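Subtilisin-like serine protease (PDB 1R6V) breaks down keratin into peptides as a subtilisin-family serine endopeptidase, allowing its thermophilic bacterium to grow on native feathers. Local coordinates at residues Y243-I254 / S274-A284; V387-K397 / V431-G439. The protein carries 1 engineered substitution. All coordinates share one frame; numbering follows the deposited sequence.

Contact 1 of 2, residues Y243-I254 / S274-A284; sequences YVGDDYVAAGII and SYTMKEAFDYA
Two neighbouring helices of the subtilisin alpha/beta fold, 246-254 and 275-284, lie almost parallel here, their axes 7° apart, and meet through Ala250 and Ala280, whose CB atoms stand 3.9 Å from each other. Small residues at this point let the axes come within 9.3 Å. Ile253 is a knob in a hole made by Met277, Ala280, Phe281 and Ala284: its CD1 comes obliquely to the Phe281 ring, 3.6 Å from CE1, while CG2 turns to the Ala280 carbonyl and Ala284 CB. Strand 263-269 lies between the two helices in sequence, and helix 275-286 is the connection of a beta-alpha-beta crossover from it to its parallel neighbour 290-294. As in other subtilisins, the propeptide sheet packs on this helix pair, Leu35 touching Asp246 and Thr276, and Leu59 touching Ala250. The Met277 chain starts with CG opposite its own N (chi1 -164°), then bends at chi2 and chi3, bringing CE to 3.4 Å from Asp246 O and also against Val249 CB. Farther along, Ile254 lays CG1 over one face of the Tyr283 ring, a CH-pi contact 4.2 Å from the centroid, and the phenol OH of Tyr283 is hydrogen-bonded to Asp258. Ser274 OG caps its helix by accepting from Met277 N at a nearly straight 167°, and a water bridges Ser274 OG to Asp246 OD2. Asp246 OD1 receives Tyr243 OH on its anti lone pair (2.6 Å) and also pairs with Arg98 of the propeptide. Thr276, whose CG2 packs on Ala250 CB, sends OG1 to Glu93 and Tyr91.

Contact 2 of 2, residues V387-K397 / V431-G439; sequences VTGVVAVLLQK and VKLDAALQG
With CG opposite the backbone N (chi1 -178°) and every later torsion extended, Lys397 reaches straight from its helix to the end of 433-438, where NZ gives a hydrogen bond to Leu437 O; Leu437 also starts with CG opposite its N, and its CD1 lies against CB and CD of the lysine. The longer helix, 380-397, carries Ser381, the assigned charge-relay serine, near its start, as in other subtilisins, and is the central helix of the subtilisin fold; helix 433-438 packs alongside it, the short segments crossing at -24°. Val431 opens the seam, set against Val387 and Val390 just ahead of the short helix. Next, Val390 and Leu433 lie side by side, pointing opposite ways, with Val390 CG2 3.8 Å from Leu433 CG. Leu433 CD2 ends 3.9 Å from Val393 CG1, the two side chains roughly perpendicular. Leu394 puts CD2 onto the backbone between Ala436 and Leu437, 3.8 Å from Leu437 N, and also against Ala436 CB. Leu410 of helix 403-413 touches Val390 and Leu394, while Leu147 of helix 145-150 touches Leu433 and Leu437. At the far end the fit is tight, Lys397 CD lying 3.5 Å from Leu437 CD1. The ammonium also pairs with Glu150 and donates to a water, and its 2.7 Å bond from NZ to Leu437 O arrives 28° out of the carbonyl plane.

Overall arrangement
Both contacts belong to the catalytic domain, and contact 1 is complete in sequence before contact 2 begins. Their centres are 26 Å apart and their nearest atoms about 10 Å, so they do not touch. Each pairs helices running in roughly the same direction, and both pack on the same mixed beta-sheet: contact 1 on strand 263-269, contact 2 on strand 338-343. The centre of contact 1 is 9 Å from the centre of the chain, with the side chain of Val249 about 10 Å from that of Asp162 of the charge relay; its helices offer the surface on which the propeptide sheet packs. Contact 2 sits farther out and packs the helix that bears Ser381 against helix 433-438.

Contact 1 of 2, residues Y243-I254 / S274-A284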
loop_
_atom_site.group_PDB
_atom_site.type_symbol
_atom_site.label_atom_id
_atom_site.label_comp_id
_atom_site.label_asym_id
_atom_site.label_seq_id
_atom_site.Cartn_x
_atom_site.Cartn_y
_atom_site.Cartn_z
ATOM N N TYR A 243 -4.887 14.956 6.619
ATOM C CA TYR A 243 -5.066 13.582 6.135
ATOM C C TYR A 243 -5.948 12.864 7.152
ATOM O O TYR A 243 -5.661 12.902 8.351
ATOM C CB TYR A 243 -3.727 12.852 6.014
ATOM C CG TYR A 243 -3.881 11.444 5.489
ATOM C CD1 TYR A 243 -4.564 11.207 4.295
ATOM C CD2 TYR A 243 -3.353 10.354 6.176
ATOM C CE1 TYR A 243 -4.724 9.918 3.792
ATOM C CE2 TYR A 243 -3.504 9.058 5.684
ATOM C CZ TYR A 243 -4.196 8.851 4.487
ATOM O OH TYR A 243 -4.357 7.562 4.013
ATOM N N VAL A 244 -6.999 12.190 6.683
ATOM C CA VAL A 244 -7.932 11.516 7.580
ATOM C C VAL A 244 -7.453 10.181 8.132
ATOM O O VAL A 244 -8.074 9.642 9.043
ATOM C CB VAL A 244 -9.324 11.323 6.908
ATOM C CG1 VAL A 244 -9.892 12.677 6.519
ATOM C CG2 VAL A 244 -9.211 10.424 5.672
ATOM N N GLY A 245 -6.357 9.654 7.596
ATOM C CA GLY A 245 -5.849 8.379 8.080
ATOM C C GLY A 245 -6.119 7.244 7.100
ATOM O O GLY A 245 -7.112 7.274 6.365
ATOM N N ASP A 246 -5.249 6.242 7.096
ATOM C CA ASP A 246 -5.406 5.113 6.179
ATOM C C ASP A 246 -6.724 4.374 6.414
ATOM O O ASP A 246 -7.333 3.844 5.468
ATOM C CB ASP A 246 -4.243 4.135 6.323
ATOM C CG ASP A 246 -2.926 4.680 5.781
ATOM O OD1 ASP A 246 -2.929 5.651 4.998
ATOM O OD2 ASP A 246 -1.877 4.106 6.136
ATOM N N ASP A 247 -7.167 4.332 7.670
ATOM C CA ASP A 247 -8.424 3.679 7.989
ATOM C C ASP A 247 -9.619 4.440 7.408
ATOM O O ASP A 247 -10.501 3.822 6.816
ATOM C CB ASP A 247 -8.570 3.475 9.522
ATOM C CG ASP A 247 -8.326 4.746 10.331
ATOM O OD1 ASP A 247 -7.703 5.698 9.816
ATOM O OD2 ASP A 247 -8.752 4.783 11.511
ATOM N N TYR A 248 -9.655 5.766 7.535
ATOM C CA TYR A 248 -10.791 6.491 6.984
ATOM C C TYR A 248 -10.747 6.550 5.451
ATOM O O TYR A 248 -11.794 6.591 4.810
ATOM C CB TYR A 248 -10.912 7.889 7.607
ATOM C CG TYR A 248 -11.373 7.835 9.058
ATOM C CD1 TYR A 248 -10.462 7.930 10.107
ATOM C CD2 TYR A 248 -12.713 7.635 9.371
ATOM C CE1 TYR A 248 -10.885 7.823 11.445
ATOM C CE2 TYR A 248 -13.145 7.526 10.701
ATOM C CZ TYR A 248 -12.229 7.620 11.725
ATOM O OH TYR A 248 -12.651 7.509 13.029
ATOM N N VAL A 249 -9.552 6.541 4.868
ATOM C CA VAL A 249 -9.453 6.515 3.407
ATOM C C VAL A 249 -10.038 5.171 2.925
ATOM O O VAL A 249 -10.811 5.131 1.964
ATOM C CB VAL A 249 -7.991 6.644 2.920
ATOM C CG1 VAL A 249 -7.924 6.364 1.405
ATOM C CG2 VAL A 249 -7.479 8.075 3.202
ATOM N N ALA A 250 -9.669 4.074 3.587
ATOM C CA ALA A 250 -10.220 2.772 3.219
ATOM C C ALA A 250 -11.757 2.823 3.295
ATOM O O ALA A 250 -12.456 2.315 2.409
ATOM C CB ALA A 250 -9.658 1.660 4.146
ATOM N N ALA A 251 -12.288 3.434 4.353
ATOM C CA ALA A 251 -13.744 3.560 4.487
ATOM C C ALA A 251 -14.316 4.336 3.305
ATOM O O ALA A 251 -15.362 3.978 2.780
ATOM C CB ALA A 251 -14.101 4.284 5.781
ATOM N N GLY A 252 -13.640 5.417 2.908
ATOM C CA GLY A 252 -14.114 6.208 1.776
ATOM C C GLY A 252 -14.051 5.454 0.452
ATOM O O GLY A 252 -14.939 5.596 -0.397
ATOM N N ILE A 253 -13.002 4.655 0.270
ATOM C CA ILE A 253 -12.841 3.872 -0.961
ATOM C C ILE A 253 -13.902 2.787 -1.010
ATOM O O ILE A 253 -14.505 2.532 -2.055
ATOM C CB ILE A 253 -11.438 3.233 -1.034
ATOM C CG1 ILE A 253 -10.415 4.319 -1.397
ATOM C CG2 ILE A 253 -11.397 2.088 -2.069
ATOM C CD1 ILE A 253 -8.961 3.856 -1.250
ATOM N N ILE A 254 -14.143 2.165 0.135
ATOM C CA ILE A 254 -15.176 1.127 0.198
ATOM C C ILE A 254 -16.558 1.749 -0.077
ATOM O O ILE A 254 -17.378 1.198 -0.820
ATOM C CB ILE A 254 -15.188 0.427 1.582
ATOM C CG1 ILE A 254 -14.147 -0.704 1.644
ATOM C CG2 ILE A 254 -16.557 -0.248 1.796
ATOM C CD1 ILE A 254 -12.722 -0.349 1.255
ATOM N N SER A 274 0.853 -0.202 3.472
ATOM C CA SER A 274 -0.275 -0.493 4.354
ATOM C C SER A 274 -1.044 -1.701 3.872
ATOM O O SER A 274 -1.459 -1.751 2.711
ATOM C CB SER A 274 -1.207 0.728 4.400
ATOM O OG SER A 274 -2.480 0.428 4.955
ATOM N N TYR A 275 -1.230 -2.686 4.744
ATOM C CA TYR A 275 -2.004 -3.853 4.337
ATOM C C TYR A 275 -3.460 -3.478 4.198
ATOM O O TYR A 275 -4.202 -4.049 3.382
ATOM C CB TYR A 275 -1.852 -4.985 5.339
ATOM C CG TYR A 275 -0.537 -5.703 5.173
ATOM C CD1 TYR A 275 0.615 -5.238 5.795
ATOM C CD2 TYR A 275 -0.444 -6.845 4.371
ATOM C CE1 TYR A 275 1.832 -5.895 5.631
ATOM C CE2 TYR A 275 0.771 -7.508 4.201
ATOM C CZ TYR A 275 1.898 -7.022 4.842
ATOM O OH TYR A 275 3.089 -7.697 4.726
ATOM N N THR A 276 -3.889 -2.526 5.018
ATOM C CA THR A 276 -5.260 -2.053 4.960
ATOM C C THR A 276 -5.537 -1.346 3.642
ATOM O O THR A 276 -6.555 -1.603 2.990
ATOM C CB THR A 276 -5.553 -1.083 6.118
ATOM O OG1 THR A 276 -5.450 -1.803 7.344
ATOM C CG2 THR A 276 -6.981 -0.496 6.011
ATOM N N MET A 277 -4.633 -0.457 3.238
ATOM C CA MET A 277 -4.846 0.255 1.981
ATOM C C MET A 277 -4.784 -0.698 0.780
ATOM O O MET A 277 -5.499 -0.504 -0.210
ATOM C CB MET A 277 -3.818 1.379 1.808
ATOM C CG MET A 277 -4.229 2.397 0.723
ATOM S SD MET A 277 -5.805 3.314 1.058
ATOM C CE MET A 277 -5.286 4.146 2.751
ATOM N N LYS A 278 -3.936 -1.720 0.881
ATOM C CA LYS A 278 -3.781 -2.726 -0.177
ATOM C C LYS A 278 -5.140 -3.400 -0.320
ATOM O O LYS A 278 -5.677 -3.561 -1.420
ATOM C CB LYS A 278 -2.735 -3.775 0.239
ATOM C CG LYS A 278 -2.486 -4.919 -0.762
ATOM C CD LYS A 278 -1.568 -4.471 -1.875
ATOM C CE LYS A 278 -1.015 -5.650 -2.674
ATOM N NZ LYS A 278 -2.050 -6.365 -3.490
ATOM N N GLU A 279 -5.701 -3.778 0.823
ATOM C CA GLU A 279 -7.005 -4.443 0.824
ATOM C C GLU A 279 -8.101 -3.575 0.225
ATOM O O GLU A 279 -8.971 -4.056 -0.499
ATOM C CB GLU A 279 -7.420 -4.833 2.246
ATOM C CG GLU A 279 -6.753 -6.050 2.802
ATOM C CD GLU A 279 -7.057 -7.310 1.998
ATOM O OE1 GLU A 279 -8.219 -7.761 1.948
ATOM O OE2 GLU A 279 -6.118 -7.850 1.419
ATOM N N ALA A 280 -8.073 -2.282 0.530
ATOM C CA ALA A 280 -9.081 -1.377 0.006
ATOM C C ALA A 280 -8.945 -1.210 -1.515
ATOM O O ALA A 280 -9.941 -1.198 -2.243
ATOM C CB ALA A 280 -8.964 -0.035 0.694
ATOM N N PHE A 281 -7.715 -1.040 -1.981
ATOM C CA PHE A 281 -7.497 -0.904 -3.410
ATOM C C PHE A 281 -7.882 -2.173 -4.141
ATOM O O PHE A 281 -8.489 -2.109 -5.215
ATOM C CB PHE A 281 -6.041 -0.547 -3.708
ATOM C CG PHE A 281 -5.823 0.919 -3.870
ATOM C CD1 PHE A 281 -5.996 1.790 -2.795
ATOM C CD2 PHE A 281 -5.509 1.444 -5.116
ATOM C CE1 PHE A 281 -5.867 3.188 -2.962
ATOM C CE2 PHE A 281 -5.374 2.839 -5.302
ATOM C CZ PHE A 281 -5.555 3.706 -4.226
ATOM N N ASP A 282 -7.554 -3.320 -3.555
ATOM C CA ASP A 282 -7.877 -4.602 -4.179
ATOM C C ASP A 282 -9.390 -4.848 -4.159
ATOM O O ASP A 282 -9.938 -5.468 -5.068
ATOM C CB ASP A 282 -7.112 -5.737 -3.480
ATOM C CG ASP A 282 -5.602 -5.679 -3.738
ATOM O OD1 ASP A 282 -5.174 -4.843 -4.577
ATOM O OD2 ASP A 282 -4.854 -6.464 -3.107
ATOM N N TYR A 283 -10.060 -4.362 -3.111
ATOM C CA TYR A 283 -11.516 -4.480 -2.996
ATOM C C TYR A 283 -12.160 -3.713 -4.152
ATOM O O TYR A 283 -13.058 -4.197 -4.841
ATOM C CB TYR A 283 -11.990 -3.844 -1.691
ATOM C CG TYR A 283 -13.489 -3.844 -1.461
ATOM C CD1 TYR A 283 -14.116 -4.931 -0.853
ATOM C CD2 TYR A 283 -14.269 -2.724 -1.777
ATOM C CE1 TYR A 283 -15.481 -4.896 -0.554
ATOM C CE2 TYR A 283 -15.627 -2.679 -1.485
ATOM C CZ TYR A 283 -16.226 -3.770 -0.872
ATOM O OH TYR A 283 -17.566 -3.745 -0.571
ATOM N N ALA A 284 -11.703 -2.484 -4.353
ATOM C CA ALA A 284 -12.264 -1.695 -5.421
ATOM C C ALA A 284 -12.023 -2.368 -6.786
ATOM O O ALA A 284 -12.941 -2.474 -7.602
ATOM C CB ALA A 284 -11.645 -0.274 -5.393
HETATM O O HOH W 1 -2.092 1.639 7.256
#

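Contact 2 of 2, residues V387-K397 / V431-G439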
loop_
_atom_site.group_PDB
_atom_site.type_symbol
_atom_site.label_atom_id
_atom_site.label_comp_id
_atom_site.label_asym_id
_atom_site.label_seq_id
_atom_site.Cartn_x
_atom_site.Cartn_y
_atom_site.Cartn_z
ATOM N N VAL A 387 -6.365 11.442 -17.324
ATOM C CA VAL A 387 -6.480 10.002 -17.525
ATOM C C VAL A 387 -7.780 9.484 -16.904
ATOM O O VAL A 387 -8.463 8.651 -17.493
ATOM C CB VAL A 387 -5.271 9.249 -16.926
ATOM C CG1 VAL A 387 -5.515 7.733 -16.968
ATOM C CG2 VAL A 387 -4.019 9.580 -17.730
ATOM N N THR A 388 -8.134 9.972 -15.723
ATOM C CA THR A 388 -9.385 9.524 -15.113
ATOM C C THR A 388 -10.552 9.861 -16.044
ATOM O O THR A 388 -11.496 9.072 -16.205
ATOM C CB THR A 388 -9.575 10.175 -13.716
ATOM O OG1 THR A 388 -8.556 9.676 -12.840
ATOM C CG2 THR A 388 -10.924 9.825 -13.112
ATOM N N GLY A 389 -10.478 11.028 -16.681
ATOM C CA GLY A 389 -11.517 11.430 -17.618
ATOM C C GLY A 389 -11.555 10.519 -18.842
ATOM O O GLY A 389 -12.622 10.149 -19.335
ATOM N N VAL A 390 -10.383 10.157 -19.347
ATOM C CA VAL A 390 -10.322 9.270 -20.496
ATOM C C VAL A 390 -10.935 7.922 -20.109
ATOM O O VAL A 390 -11.703 7.346 -20.870
ATOM C CB VAL A 390 -8.865 9.074 -20.977
ATOM C CG1 VAL A 390 -8.789 7.930 -22.001
ATOM C CG2 VAL A 390 -8.367 10.370 -21.631
ATOM N N VAL A 391 -10.585 7.413 -18.928
ATOM C CA VAL A 391 -11.154 6.140 -18.477
ATOM C C VAL A 391 -12.685 6.212 -18.406
ATOM O O VAL A 391 -13.390 5.269 -18.793
ATOM C CB VAL A 391 -10.594 5.735 -17.071
ATOM C CG1 VAL A 391 -11.319 4.474 -16.532
ATOM C CG2 VAL A 391 -9.098 5.437 -17.183
ATOM N N ALA A 392 -13.215 7.315 -17.882
ATOM C CA ALA A 392 -14.663 7.447 -17.782
ATOM C C ALA A 392 -15.335 7.368 -19.154
ATOM O O ALA A 392 -16.391 6.746 -19.289
ATOM C CB ALA A 392 -15.032 8.763 -17.080
ATOM N N VAL A 393 -14.738 8.007 -20.156
ATOM C CA VAL A 393 -15.291 7.968 -21.519
ATOM C C VAL A 393 -15.213 6.525 -22.050
ATOM O O VAL A 393 -16.176 6.000 -22.623
ATOM C CB VAL A 393 -14.527 8.974 -22.462
ATOM C CG1 VAL A 393 -15.057 8.877 -23.909
ATOM C CG2 VAL A 393 -14.756 10.410 -21.955
ATOM N N LEU A 394 -14.085 5.860 -21.821
ATOM C CA LEU A 394 -13.928 4.478 -22.276
ATOM C C LEU A 394 -14.918 3.522 -21.629
ATOM O O LEU A 394 -15.390 2.586 -22.281
ATOM C CB LEU A 394 -12.512 3.968 -21.999
ATOM C CG LEU A 394 -11.377 4.696 -22.731
ATOM C CD1 LEU A 394 -10.035 4.148 -22.273
ATOM C CD2 LEU A 394 -11.526 4.507 -24.250
ATOM N N LEU A 395 -15.229 3.742 -20.356
ATOM C CA LEU A 395 -16.149 2.842 -19.665
ATOM C C LEU A 395 -17.553 2.944 -20.227
ATOM O O LEU A 395 -18.353 2.026 -20.057
ATOM C CB LEU A 395 -16.128 3.107 -18.157
ATOM C CG LEU A 395 -14.824 2.604 -17.512
ATOM C CD1 LEU A 395 -14.767 3.052 -16.069
ATOM C CD2 LEU A 395 -14.740 1.071 -17.619
ATOM N N GLN A 396 -17.863 4.056 -20.889
ATOM C CA GLN A 396 -19.177 4.183 -21.511
ATOM C C GLN A 396 -19.201 3.289 -22.744
ATOM O O GLN A 396 -20.175 2.567 -22.987
ATOM C CB GLN A 396 -19.465 5.615 -21.963
ATOM C CG GLN A 396 -20.793 5.720 -22.718
ATOM C CD GLN A 396 -21.072 7.117 -23.217
ATOM O OE1 GLN A 396 -20.459 8.082 -22.762
ATOM N NE2 GLN A 396 -22.007 7.238 -24.153
ATOM N N LYS A 397 -18.132 3.332 -23.526
ATOM C CA LYS A 397 -18.075 2.534 -24.743
ATOM C C LYS A 397 -17.809 1.048 -24.533
ATOM O O LYS A 397 -18.273 0.219 -25.317
ATOM C CB LYS A 397 -17.031 3.095 -25.708
ATOM C CG LYS A 397 -16.967 2.311 -27.022
ATOM C CD LYS A 397 -16.154 3.019 -28.091
ATOM C CE LYS A 397 -16.186 2.231 -29.406
ATOM N NZ LYS A 397 -15.416 2.902 -30.491
ATOM N N VAL A 431 -1.253 9.810 -23.249
ATOM C CA VAL A 431 -2.549 9.148 -23.361
ATOM C C VAL A 431 -3.328 9.786 -24.526
ATOM O O VAL A 431 -3.326 11.005 -24.702
ATOM C CB VAL A 431 -3.356 9.276 -22.022
ATOM C CG1 VAL A 431 -3.751 10.730 -21.776
ATOM C CG2 VAL A 431 -4.595 8.371 -22.060
ATOM N N LYS A 432 -3.989 8.951 -25.325
ATOM C CA LYS A 432 -4.759 9.420 -26.467
ATOM C C LYS A 432 -6.179 8.871 -26.420
ATOM O O LYS A 432 -6.413 7.683 -26.673
ATOM C CB LYS A 432 -4.068 8.997 -27.766
ATOM C CG LYS A 432 -2.847 9.846 -28.102
ATOM C CD LYS A 432 -3.316 11.222 -28.525
ATOM C CE LYS A 432 -2.199 12.026 -29.133
ATOM N NZ LYS A 432 -2.712 13.368 -29.507
ATOM N N LEU A 433 -7.119 9.749 -26.098
ATOM C CA LEU A 433 -8.525 9.363 -25.998
ATOM C C LEU A 433 -9.073 8.928 -27.351
ATOM O O LEU A 433 -9.810 7.944 -27.443
ATOM C CB LEU A 433 -9.374 10.536 -25.484
ATOM C CG LEU A 433 -10.665 10.289 -24.682
ATOM C CD1 LEU A 433 -11.590 11.474 -24.884
ATOM C CD2 LEU A 433 -11.345 9.001 -25.072
ATOM N N ASP A 434 -8.719 9.649 -28.408
ATOM C CA ASP A 434 -9.255 9.276 -29.702
ATOM C C ASP A 434 -8.808 7.885 -30.145
ATOM O O ASP A 434 -9.643 7.083 -30.579
ATOM C CB ASP A 434 -8.969 10.353 -30.777
ATOM C CG ASP A 434 -7.490 10.715 -30.921
ATOM O OD1 ASP A 434 -6.637 10.192 -30.177
ATOM O OD2 ASP A 434 -7.180 11.558 -31.803
ATOM N N ALA A 435 -7.518 7.584 -30.015
ATOM C CA ALA A 435 -7.009 6.269 -30.396
ATOM C C ALA A 435 -7.547 5.192 -29.453
ATOM O O ALA A 435 -7.909 4.088 -29.880
ATOM C CB ALA A 435 -5.471 6.259 -30.390
ATOM N N ALA A 436 -7.621 5.507 -28.163
ATOM C CA ALA A 436 -8.128 4.523 -27.205
ATOM C C ALA A 436 -9.591 4.183 -27.470
ATOM O O ALA A 436 -9.990 3.014 -27.423
ATOM C CB ALA A 436 -7.968 5.047 -25.772
ATOM N N LEU A 437 -10.393 5.199 -27.769
ATOM C CA LEU A 437 -11.816 4.978 -27.989
ATOM C C LEU A 437 -12.084 4.098 -29.211
ATOM O O LEU A 437 -13.107 3.411 -29.274
ATOM C CB LEU A 437 -12.545 6.321 -28.126
ATOM C CG LEU A 437 -14.073 6.302 -28.047
ATOM C CD1 LEU A 437 -14.527 5.742 -26.708
ATOM C CD2 LEU A 437 -14.578 7.712 -28.238
ATOM N N GLN A 438 -11.172 4.123 -30.175
ATOM C CA GLN A 438 -11.321 3.305 -31.376
ATOM C C GLN A 438 -11.281 1.834 -31.015
ATOM O O GLN A 438 -11.937 1.003 -31.650
ATOM C CB GLN A 438 -10.212 3.610 -32.383
ATOM C CG GLN A 438 -10.356 4.976 -33.024
ATOM C CD GLN A 438 -9.394 5.180 -34.166
ATOM O OE1 GLN A 438 -9.302 4.347 -35.065
ATOM N NE2 GLN A 438 -8.672 6.293 -34.143
ATOM N N GLY A 439 -10.508 1.519 -29.984
ATOM C CA GLY A 439 -10.390 0.151 -29.541
ATOM C C GLY A 439 -9.786 -0.732 -30.613
ATOM O O GLY A 439 -8.975 -0.282 -31.423
HETATM O O HOH W 2 -15.058 1.253 -32.875
#